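Local structure of UDP-glucose 6-dehydrogenase (Pyrobaculum islandicum, 3VTF) at residues A[278-283]-A[351-355]; A[339-345]-A[408-413]. The protein probably catalyses the two-step, NAD-dependent oxidation of UDP-glucose to UDP-glucuronate, and is seen here with UDP-glucose bound. All blocks are in the same frame, centred on the assembly; numbering follows the deposited sequence.

Contact 1 of 2, residues A[278-283]-A[351-355]; sequences LGFGGS and RESRG. With UPG (uridine-5'-diphosphate-glucose), chain B.
Arg-354 lies along the backbone of 278-283, its aliphatic part against Leu-278 and Gly-279 and its guanidinium group against Phe-280 O and Gly-281 CA. The side chains of Leu-278 and Arg-354 run alongside each other with opposite headings, CD1 of Leu-278 reaching CB of Arg-354 at 3.9 Å. Bends at chi2 (-61°) and chi3 (73°) fold the arginine back on its own segment, where NE and NH1 both bond the carbonyl oxygen of Glu-352, at 3.0 Å from NE. Both nitrogens come from the same face of that carbonyl, and the oxygen lies close to the guanidinium plane, so the double grip fixes the rotation of the group. Phe-280 O sits over one guanidinium face, 3.4 Å above its plane and displaced from its centre toward the periphery. The contact joins a loop of the central domain to the N-terminal end of helix 354-364 in the UDP-binding domain, with Ser-353 as N-cap; Gly-281 N gives a nearly straight bond (176°) to O3C of UDP-glucose, 2.9 Å away. Gly-281 also brings CA to within 3.1 Å of Glu-352 O in a CA-H...O contact; a CB on this backbone would fall close enough to that oxygen to clash. One weak backbone bond, Gly-282 N to Arg-351 O at 2.9 Å, ties the segments, which run in nearly opposite directions. Beside it, CB of Glu-352 packs 3.2 Å from Gly-282 O while the carboxylate turns off from the loop. Farther along, Ser-283 lays its OG over the centre of the Arg-351 guanidinium face, 3.4 Å from CZ, a position above the plane that does not suit hydrogen bonding. The charged end of Arg-351 instead forms a salt bridge with Asp-349.

Contact 2 of 2, residues A[339-345]-A[408-413]; sequences LGLAFKP and TAWPQY. With UPG (uridine-5'-diphosphate-glucose), chain B.
Thr-408 OG1 donates to Ala-342 O at 2.8 Å, arriving in the carbonyl plane, while Thr-408 N makes a weaker bond of 3.3 Å to Leu-339 O. On the pocket side, Phe-343 O accepts from ribose O3C at 2.8 Å, and the extended Lys-344 carries NZ to phosphate oxygen O2A of UDP-glucose at 2.6 Å and to Glu-179 O. With CG2 anti to the backbone N (chi1 -50° for OG1), the Thr-408 methyl turns to Pro-345, 3.5 Å from its N. Pro-345 in turn sets CA squarely over the six-membered ring of Trp-410, 4.2 Å from the centroid, and Ala-342 CB meets CZ2 at the edge of the same indole, whose NE1 bonds Asp-373. At the far end from the ligand, Leu-339 lies aslant the Tyr-413 ring: CB of the leucine is 3.6 Å from CE2 in an off-centre CH-pi contact, and the phenol OH bonds His-372. Replacing Tyr-413 with alanine removes ring and hydroxyl together, which would probably open a gap beside Leu-339 and leave His-372 without this partner. Loops following neighbouring parallel strands, 335-339 and 403-406, meet here at the carboxyl edge of a Rossmann-like sheet, the usual place for a nucleotide site.

Contacts 1 and 2, with centres about 11 Å apart, meet the same UDP-glucose from two parts of the fold: 278-283 belongs to the central domain, the other three segments to the UDP-binding domain. Ribose O3C joins them, since it receives the Gly-281 amide of contact 1 and donates to the Phe-343 carbonyl of contact 2. The Phe-343 ring also packs against the glycine loop, its CD1 3.3 Å from Gly-282 CA. Ser-353 OG, at the helix N-cap, is modelled 2.4 Å from Leu-341 O of loop 339-345, probably a hydrogen bond, though the modelled distance is too short to be trusted. Lys-344 extends the shared site to the diphosphate.

Contact 1 of 2, residues A[278-283]-A[351-355]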
loop_
_atom_site.group_PDB
_atom_site.type_symbol
_atom_site.label_atom_id
_atom_site.label_comp_id
_atom_site.label_asym_id
_atom_site.label_seq_id
_atom_site.Cartn_x
_atom_site.Cartn_y
_atom_site.Cartn_z
ATOM N N LEU A 278 -4.692 -13.948 -10.200
ATOM C CA LEU A 278 -3.544 -14.481 -10.930
ATOM C C LEU A 278 -2.353 -13.560 -10.993
ATOM O O LEU A 278 -1.280 -13.978 -11.459
ATOM C CB LEU A 278 -3.941 -14.814 -12.370
ATOM C CG LEU A 278 -4.805 -16.024 -12.626
ATOM C CD1 LEU A 278 -4.852 -16.156 -14.165
ATOM C CD2 LEU A 278 -4.014 -17.206 -12.107
ATOM N N GLY A 279 -2.538 -12.323 -10.556
ATOM C CA GLY A 279 -1.428 -11.328 -10.485
ATOM C C GLY A 279 -1.499 -10.309 -11.591
ATOM O O GLY A 279 -2.481 -10.303 -12.381
ATOM N N PHE A 280 -0.439 -9.506 -11.756
ATOM C CA PHE A 280 -0.531 -8.425 -12.808
ATOM C C PHE A 280 0.220 -8.850 -14.048
ATOM O O PHE A 280 1.318 -9.463 -13.949
ATOM C CB PHE A 280 0.012 -7.090 -12.228
ATOM C CG PHE A 280 1.319 -7.260 -11.409
ATOM C CD1 PHE A 280 2.562 -7.201 -12.050
ATOM C CD2 PHE A 280 1.303 -7.443 -10.034
ATOM C CE1 PHE A 280 3.751 -7.351 -11.383
ATOM C CE2 PHE A 280 2.488 -7.601 -9.313
ATOM C CZ PHE A 280 3.747 -7.573 -10.003
ATOM N N GLY A 281 -0.344 -8.515 -15.236
ATOM C CA GLY A 281 0.373 -8.687 -16.471
ATOM C C GLY A 281 0.442 -7.311 -17.170
ATOM O O GLY A 281 0.451 -6.244 -16.498
ATOM N N GLY A 282 0.482 -7.326 -18.489
ATOM C CA GLY A 282 0.562 -6.058 -19.270
ATOM C C GLY A 282 2.042 -5.673 -19.450
ATOM O O GLY A 282 2.960 -6.288 -18.861
ATOM N N SER A 283 2.264 -4.656 -20.260
ATOM C CA SER A 283 3.626 -4.262 -20.612
ATOM C C SER A 283 4.211 -3.295 -19.644
ATOM O O SER A 283 5.321 -2.839 -19.909
ATOM C CB SER A 283 3.725 -3.632 -22.017
ATOM O OG SER A 283 2.880 -2.494 -22.074
ATOM N N ARG A 351 0.150 -8.611 -23.832
ATOM C CA ARG A 351 1.539 -8.592 -23.384
ATOM C C ARG A 351 1.632 -9.004 -21.930
ATOM O O ARG A 351 0.840 -8.496 -21.111
ATOM C CB ARG A 351 2.136 -7.151 -23.583
ATOM C CG ARG A 351 2.372 -6.857 -25.112
ATOM C CD ARG A 351 2.846 -5.411 -25.318
ATOM N NE ARG A 351 1.742 -4.454 -25.112
ATOM C CZ ARG A 351 1.927 -3.142 -25.220
ATOM N NH1 ARG A 351 3.152 -2.649 -25.479
ATOM N NH2 ARG A 351 0.962 -2.322 -25.034
ATOM N N GLU A 352 2.535 -9.941 -21.633
ATOM C CA GLU A 352 2.709 -10.473 -20.264
ATOM C C GLU A 352 1.351 -10.991 -19.688
ATOM O O GLU A 352 1.138 -10.966 -18.476
ATOM C CB GLU A 352 3.355 -9.398 -19.327
ATOM C CG GLU A 352 4.806 -9.061 -19.685
ATOM C CD GLU A 352 5.648 -10.337 -19.732
ATOM O OE1 GLU A 352 5.617 -11.139 -18.754
ATOM O OE2 GLU A 352 6.301 -10.554 -20.757
ATOM N N SER A 353 0.456 -11.472 -20.564
ATOM C CA SER A 353 -0.920 -11.853 -20.111
ATOM C C SER A 353 -0.777 -13.071 -19.186
ATOM O O SER A 353 -0.055 -14.035 -19.527
ATOM C CB SER A 353 -1.707 -12.345 -21.330
ATOM O OG SER A 353 -2.870 -13.086 -20.956
ATOM N N ARG A 354 -1.430 -13.054 -18.031
ATOM C CA ARG A 354 -1.444 -14.274 -17.162
ATOM C C ARG A 354 -2.217 -15.468 -17.811
ATOM O O ARG A 354 -1.903 -16.650 -17.563
ATOM C CB ARG A 354 -2.103 -13.999 -15.800
ATOM C CG ARG A 354 -1.680 -12.750 -15.122
ATOM C CD ARG A 354 -0.252 -12.608 -14.756
ATOM N NE ARG A 354 0.684 -12.371 -15.876
ATOM C CZ ARG A 354 1.947 -12.814 -15.798
ATOM N NH1 ARG A 354 2.797 -12.705 -16.805
ATOM N NH2 ARG A 354 2.353 -13.404 -14.681
ATOM N N GLY A 355 -3.240 -15.145 -18.592
ATOM C CA GLY A 355 -4.004 -16.164 -19.369
ATOM C C GLY A 355 -3.081 -16.897 -20.315
ATOM O O GLY A 355 -3.122 -18.083 -20.373
HETATM N N1 UPG B . -4.687 -6.148 -11.534
HETATM C C2 UPG B . -4.851 -7.114 -10.497
HETATM N N3 UPG B . -5.516 -6.771 -9.392
HETATM C C4 UPG B . -5.971 -5.471 -9.231
HETATM C C5 UPG B . -5.804 -4.456 -10.237
HETATM C C6 UPG B . -5.093 -4.851 -11.389
HETATM O O2 UPG B . -4.406 -8.301 -10.612
HETATM O O4 UPG B . -6.554 -5.173 -8.136
HETATM C C1C UPG B . -3.913 -6.617 -12.707
HETATM C C2C UPG B . -4.702 -6.370 -13.977
HETATM O O2C UPG B . -5.538 -7.473 -14.320
HETATM C C3C UPG B . -3.582 -6.179 -15.024
HETATM C C4C UPG B . -2.442 -5.531 -14.237
HETATM O O4C UPG B . -2.803 -5.701 -12.848
HETATM O O3C UPG B . -3.075 -7.483 -15.417
HETATM C C5C UPG B . -2.280 -4.018 -14.518
HETATM O O5C UPG B . -3.591 -3.441 -14.545
HETATM P PA UPG B . -3.763 -1.793 -14.859
HETATM O O1A UPG B . -3.078 -0.949 -13.736
HETATM O O2A UPG B . -5.223 -1.547 -15.316
HETATM O O3A UPG B . -3.030 -1.752 -16.293
HETATM P PB UPG B . -2.025 -0.656 -16.985
HETATM O O1B UPG B . -2.715 -0.136 -18.221
HETATM O O2B UPG B . -0.840 -1.639 -17.159
HETATM O O3B UPG B . -1.803 0.618 -16.052
HETATM C "C1'" UPG B . -0.612 0.732 -15.214
HETATM C "C2'" UPG B . -0.917 1.769 -14.156
HETATM C "C3'" UPG B . -0.968 3.155 -14.843
HETATM C "C4'" UPG B . 0.387 3.373 -15.559
HETATM C "C5'" UPG B . 0.502 2.296 -16.710
HETATM C "C6'" UPG B . 1.812 2.301 -17.530
HETATM O "O2'" UPG B . -2.279 1.332 -13.774
HETATM O "O3'" UPG B . -1.171 4.115 -13.825
HETATM O "O4'" UPG B . 0.323 4.668 -16.194
HETATM O "O5'" UPG B . 0.562 1.048 -15.963
HETATM O "O6'" UPG B . 2.900 2.789 -16.709
#

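Contact 2 of 2, residues A[339-345]-A[408-413]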
loop_
_atom_site.group_PDB
_atom_site.type_symbol
_atom_site.label_atom_id
_atom_site.label_comp_id
_atom_site.label_asym_id
_atom_site.label_seq_id
_atom_site.Cartn_x
_atom_site.Cartn_y
_atom_site.Cartn_z
ATOM N N LEU A 339 -10.339 -19.155 -19.838
ATOM C CA LEU A 339 -11.220 -18.041 -20.093
ATOM C C LEU A 339 -10.495 -16.733 -19.868
ATOM O O LEU A 339 -10.302 -16.338 -18.707
ATOM C CB LEU A 339 -12.503 -18.069 -19.231
ATOM C CG LEU A 339 -13.512 -19.168 -19.643
ATOM C CD1 LEU A 339 -14.684 -19.291 -18.637
ATOM C CD2 LEU A 339 -13.993 -18.901 -21.077
ATOM N N GLY A 340 -10.097 -16.047 -20.959
ATOM C CA GLY A 340 -9.489 -14.718 -20.805
ATOM C C GLY A 340 -7.995 -14.789 -21.211
ATOM O O GLY A 340 -7.252 -15.582 -20.658
ATOM N N LEU A 341 -7.597 -13.998 -22.221
ATOM C CA LEU A 341 -6.244 -13.976 -22.671
ATOM C C LEU A 341 -5.732 -12.533 -22.630
ATOM O O LEU A 341 -4.533 -12.333 -22.538
ATOM C CB LEU A 341 -6.171 -14.482 -24.112
ATOM C CG LEU A 341 -6.551 -15.946 -24.278
ATOM C CD1 LEU A 341 -6.692 -16.331 -25.747
ATOM C CD2 LEU A 341 -5.571 -16.892 -23.577
ATOM N N ALA A 342 -6.607 -11.535 -22.838
ATOM C CA ALA A 342 -6.192 -10.128 -22.675
ATOM C C ALA A 342 -5.640 -9.939 -21.254
ATOM O O ALA A 342 -6.105 -10.592 -20.326
ATOM C CB ALA A 342 -7.361 -9.180 -22.876
ATOM N N PHE A 343 -4.705 -9.019 -21.051
ATOM C CA PHE A 343 -4.040 -8.897 -19.739
ATOM C C PHE A 343 -4.947 -8.261 -18.693
ATOM O O PHE A 343 -4.729 -8.402 -17.485
ATOM C CB PHE A 343 -2.721 -8.092 -19.869
ATOM C CG PHE A 343 -2.860 -6.591 -19.769
ATOM C CD1 PHE A 343 -2.661 -5.954 -18.582
ATOM C CD2 PHE A 343 -3.057 -5.839 -20.893
ATOM C CE1 PHE A 343 -2.680 -4.571 -18.479
ATOM C CE2 PHE A 343 -3.102 -4.456 -20.823
ATOM C CZ PHE A 343 -2.910 -3.810 -19.623
ATOM N N LYS A 344 -5.985 -7.591 -19.172
ATOM C CA LYS A 344 -7.107 -7.194 -18.338
ATOM C C LYS A 344 -8.335 -6.997 -19.238
ATOM O O LYS A 344 -8.197 -7.071 -20.486
ATOM C CB LYS A 344 -6.826 -5.907 -17.624
ATOM C CG LYS A 344 -6.501 -4.760 -18.591
ATOM C CD LYS A 344 -6.377 -3.548 -17.730
ATOM C CE LYS A 344 -6.571 -2.330 -18.590
ATOM N NZ LYS A 344 -6.276 -1.169 -17.713
ATOM N N PRO A 345 -9.548 -6.784 -18.629
ATOM C CA PRO A 345 -10.744 -6.646 -19.455
ATOM C C PRO A 345 -10.728 -5.389 -20.342
ATOM O O PRO A 345 -10.123 -4.363 -20.005
ATOM C CB PRO A 345 -11.888 -6.496 -18.411
ATOM C CG PRO A 345 -11.367 -7.207 -17.176
ATOM C CD PRO A 345 -9.909 -6.762 -17.174
ATOM N N THR A 408 -9.173 -13.697 -17.005
ATOM C CA THR A 408 -9.514 -12.286 -17.138
ATOM C C THR A 408 -11.035 -12.163 -16.906
ATOM O O THR A 408 -11.793 -12.917 -17.449
ATOM C CB THR A 408 -9.283 -11.810 -18.580
ATOM O OG1 THR A 408 -7.985 -12.196 -19.029
ATOM C CG2 THR A 408 -9.428 -10.259 -18.709
ATOM N N ALA A 409 -11.435 -11.307 -16.006
ATOM C CA ALA A 409 -12.861 -11.213 -15.619
ATOM C C ALA A 409 -13.595 -10.352 -16.655
ATOM O O ALA A 409 -13.991 -9.259 -16.358
ATOM C CB ALA A 409 -12.988 -10.584 -14.243
ATOM N N TRP A 410 -13.730 -10.848 -17.893
ATOM C CA TRP A 410 -14.583 -10.142 -18.898
ATOM C C TRP A 410 -16.025 -10.162 -18.318
ATOM O O TRP A 410 -16.434 -11.220 -17.865
ATOM C CB TRP A 410 -14.550 -10.908 -20.206
ATOM C CG TRP A 410 -13.288 -10.618 -20.958
ATOM C CD1 TRP A 410 -12.086 -11.336 -20.976
ATOM C CD2 TRP A 410 -13.090 -9.470 -21.850
ATOM N NE1 TRP A 410 -11.176 -10.714 -21.775
ATOM C CE2 TRP A 410 -11.734 -9.567 -22.337
ATOM C CE3 TRP A 410 -13.914 -8.424 -22.293
ATOM C CZ2 TRP A 410 -11.211 -8.631 -23.250
ATOM C CZ3 TRP A 410 -13.398 -7.497 -23.218
ATOM C CH2 TRP A 410 -12.072 -7.606 -23.685
ATOM N N PRO A 411 -16.777 -9.025 -18.350
ATOM C CA PRO A 411 -18.162 -9.014 -17.837
ATOM C C PRO A 411 -19.019 -10.143 -18.410
ATOM O O PRO A 411 -19.819 -10.733 -17.627
ATOM C CB PRO A 411 -18.680 -7.599 -18.220
ATOM C CG PRO A 411 -17.405 -6.755 -18.235
ATOM C CD PRO A 411 -16.373 -7.683 -18.837
ATOM N N GLN A 412 -18.829 -10.531 -19.686
ATOM C CA GLN A 412 -19.650 -11.640 -20.173
ATOM C C GLN A 412 -19.412 -12.974 -19.450
ATOM O O GLN A 412 -20.187 -13.953 -19.584
ATOM C CB GLN A 412 -19.487 -11.837 -21.678
ATOM C CG GLN A 412 -18.183 -12.462 -22.170
ATOM C CD GLN A 412 -17.992 -12.226 -23.684
ATOM O OE1 GLN A 412 -17.955 -11.063 -24.123
ATOM N NE2 GLN A 412 -17.870 -13.300 -24.476
ATOM N N TYR A 413 -18.304 -13.088 -18.742
ATOM C CA TYR A 413 -18.005 -14.310 -18.007
ATOM C C TYR A 413 -18.899 -14.514 -16.775
ATOM O O TYR A 413 -19.080 -15.612 -16.310
ATOM C CB TYR A 413 -16.514 -14.441 -17.679
ATOM C CG TYR A 413 -15.625 -14.631 -18.892
ATOM C CD1 TYR A 413 -16.152 -14.946 -20.127
ATOM C CD2 TYR A 413 -14.255 -14.489 -18.790
ATOM C CE1 TYR A 413 -15.347 -15.120 -21.222
ATOM C CE2 TYR A 413 -13.445 -14.662 -19.880
ATOM C CZ TYR A 413 -13.994 -14.970 -21.085
ATOM O OH TYR A 413 -13.179 -15.138 -22.150
HETATM N N1 UPG B . -4.687 -6.148 -11.534
HETATM C C2 UPG B . -4.851 -7.114 -10.497
HETATM N N3 UPG B . -5.516 -6.771 -9.392
HETATM C C4 UPG B . -5.971 -5.471 -9.231
HETATM C C5 UPG B . -5.804 -4.456 -10.237
HETATM C C6 UPG B . -5.093 -4.851 -11.389
HETATM O O2 UPG B . -4.406 -8.301 -10.612
HETATM O O4 UPG B . -6.554 -5.173 -8.136
HETATM C C1C UPG B . -3.913 -6.617 -12.707
HETATM C C2C UPG B . -4.702 -6.370 -13.977
HETATM O O2C UPG B . -5.538 -7.473 -14.320
HETATM C C3C UPG B . -3.582 -6.179 -15.024
HETATM C C4C UPG B . -2.442 -5.531 -14.237
HETATM O O4C UPG B . -2.803 -5.701 -12.848
HETATM O O3C UPG B . -3.075 -7.483 -15.417
HETATM C C5C UPG B . -2.280 -4.018 -14.518
HETATM O O5C UPG B . -3.591 -3.441 -14.545
HETATM P PA UPG B . -3.763 -1.793 -14.859
HETATM O O1A UPG B . -3.078 -0.949 -13.736
HETATM O O2A UPG B . -5.223 -1.547 -15.316
HETATM O O3A UPG B . -3.030 -1.752 -16.293
HETATM P PB UPG B . -2.025 -0.656 -16.985
HETATM O O1B UPG B . -2.715 -0.136 -18.221
HETATM O O2B UPG B . -0.840 -1.639 -17.159
HETATM O O3B UPG B . -1.803 0.618 -16.052
HETATM C "C1'" UPG B . -0.612 0.732 -15.214
HETATM C "C2'" UPG B . -0.917 1.769 -14.156
HETATM C "C3'" UPG B . -0.968 3.155 -14.843
HETATM C "C4'" UPG B . 0.387 3.373 -15.559
HETATM C "C5'" UPG B . 0.502 2.296 -16.710
HETATM C "C6'" UPG B . 1.812 2.301 -17.530
HETATM O "O2'" UPG B . -2.279 1.332 -13.774
HETATM O "O3'" UPG B . -1.171 4.115 -13.825
HETATM O "O4'" UPG B . 0.323 4.668 -16.194
HETATM O "O5'" UPG B . 0.562 1.048 -15.963
HETATM O "O6'" UPG B . 2.900 2.789 -16.709
#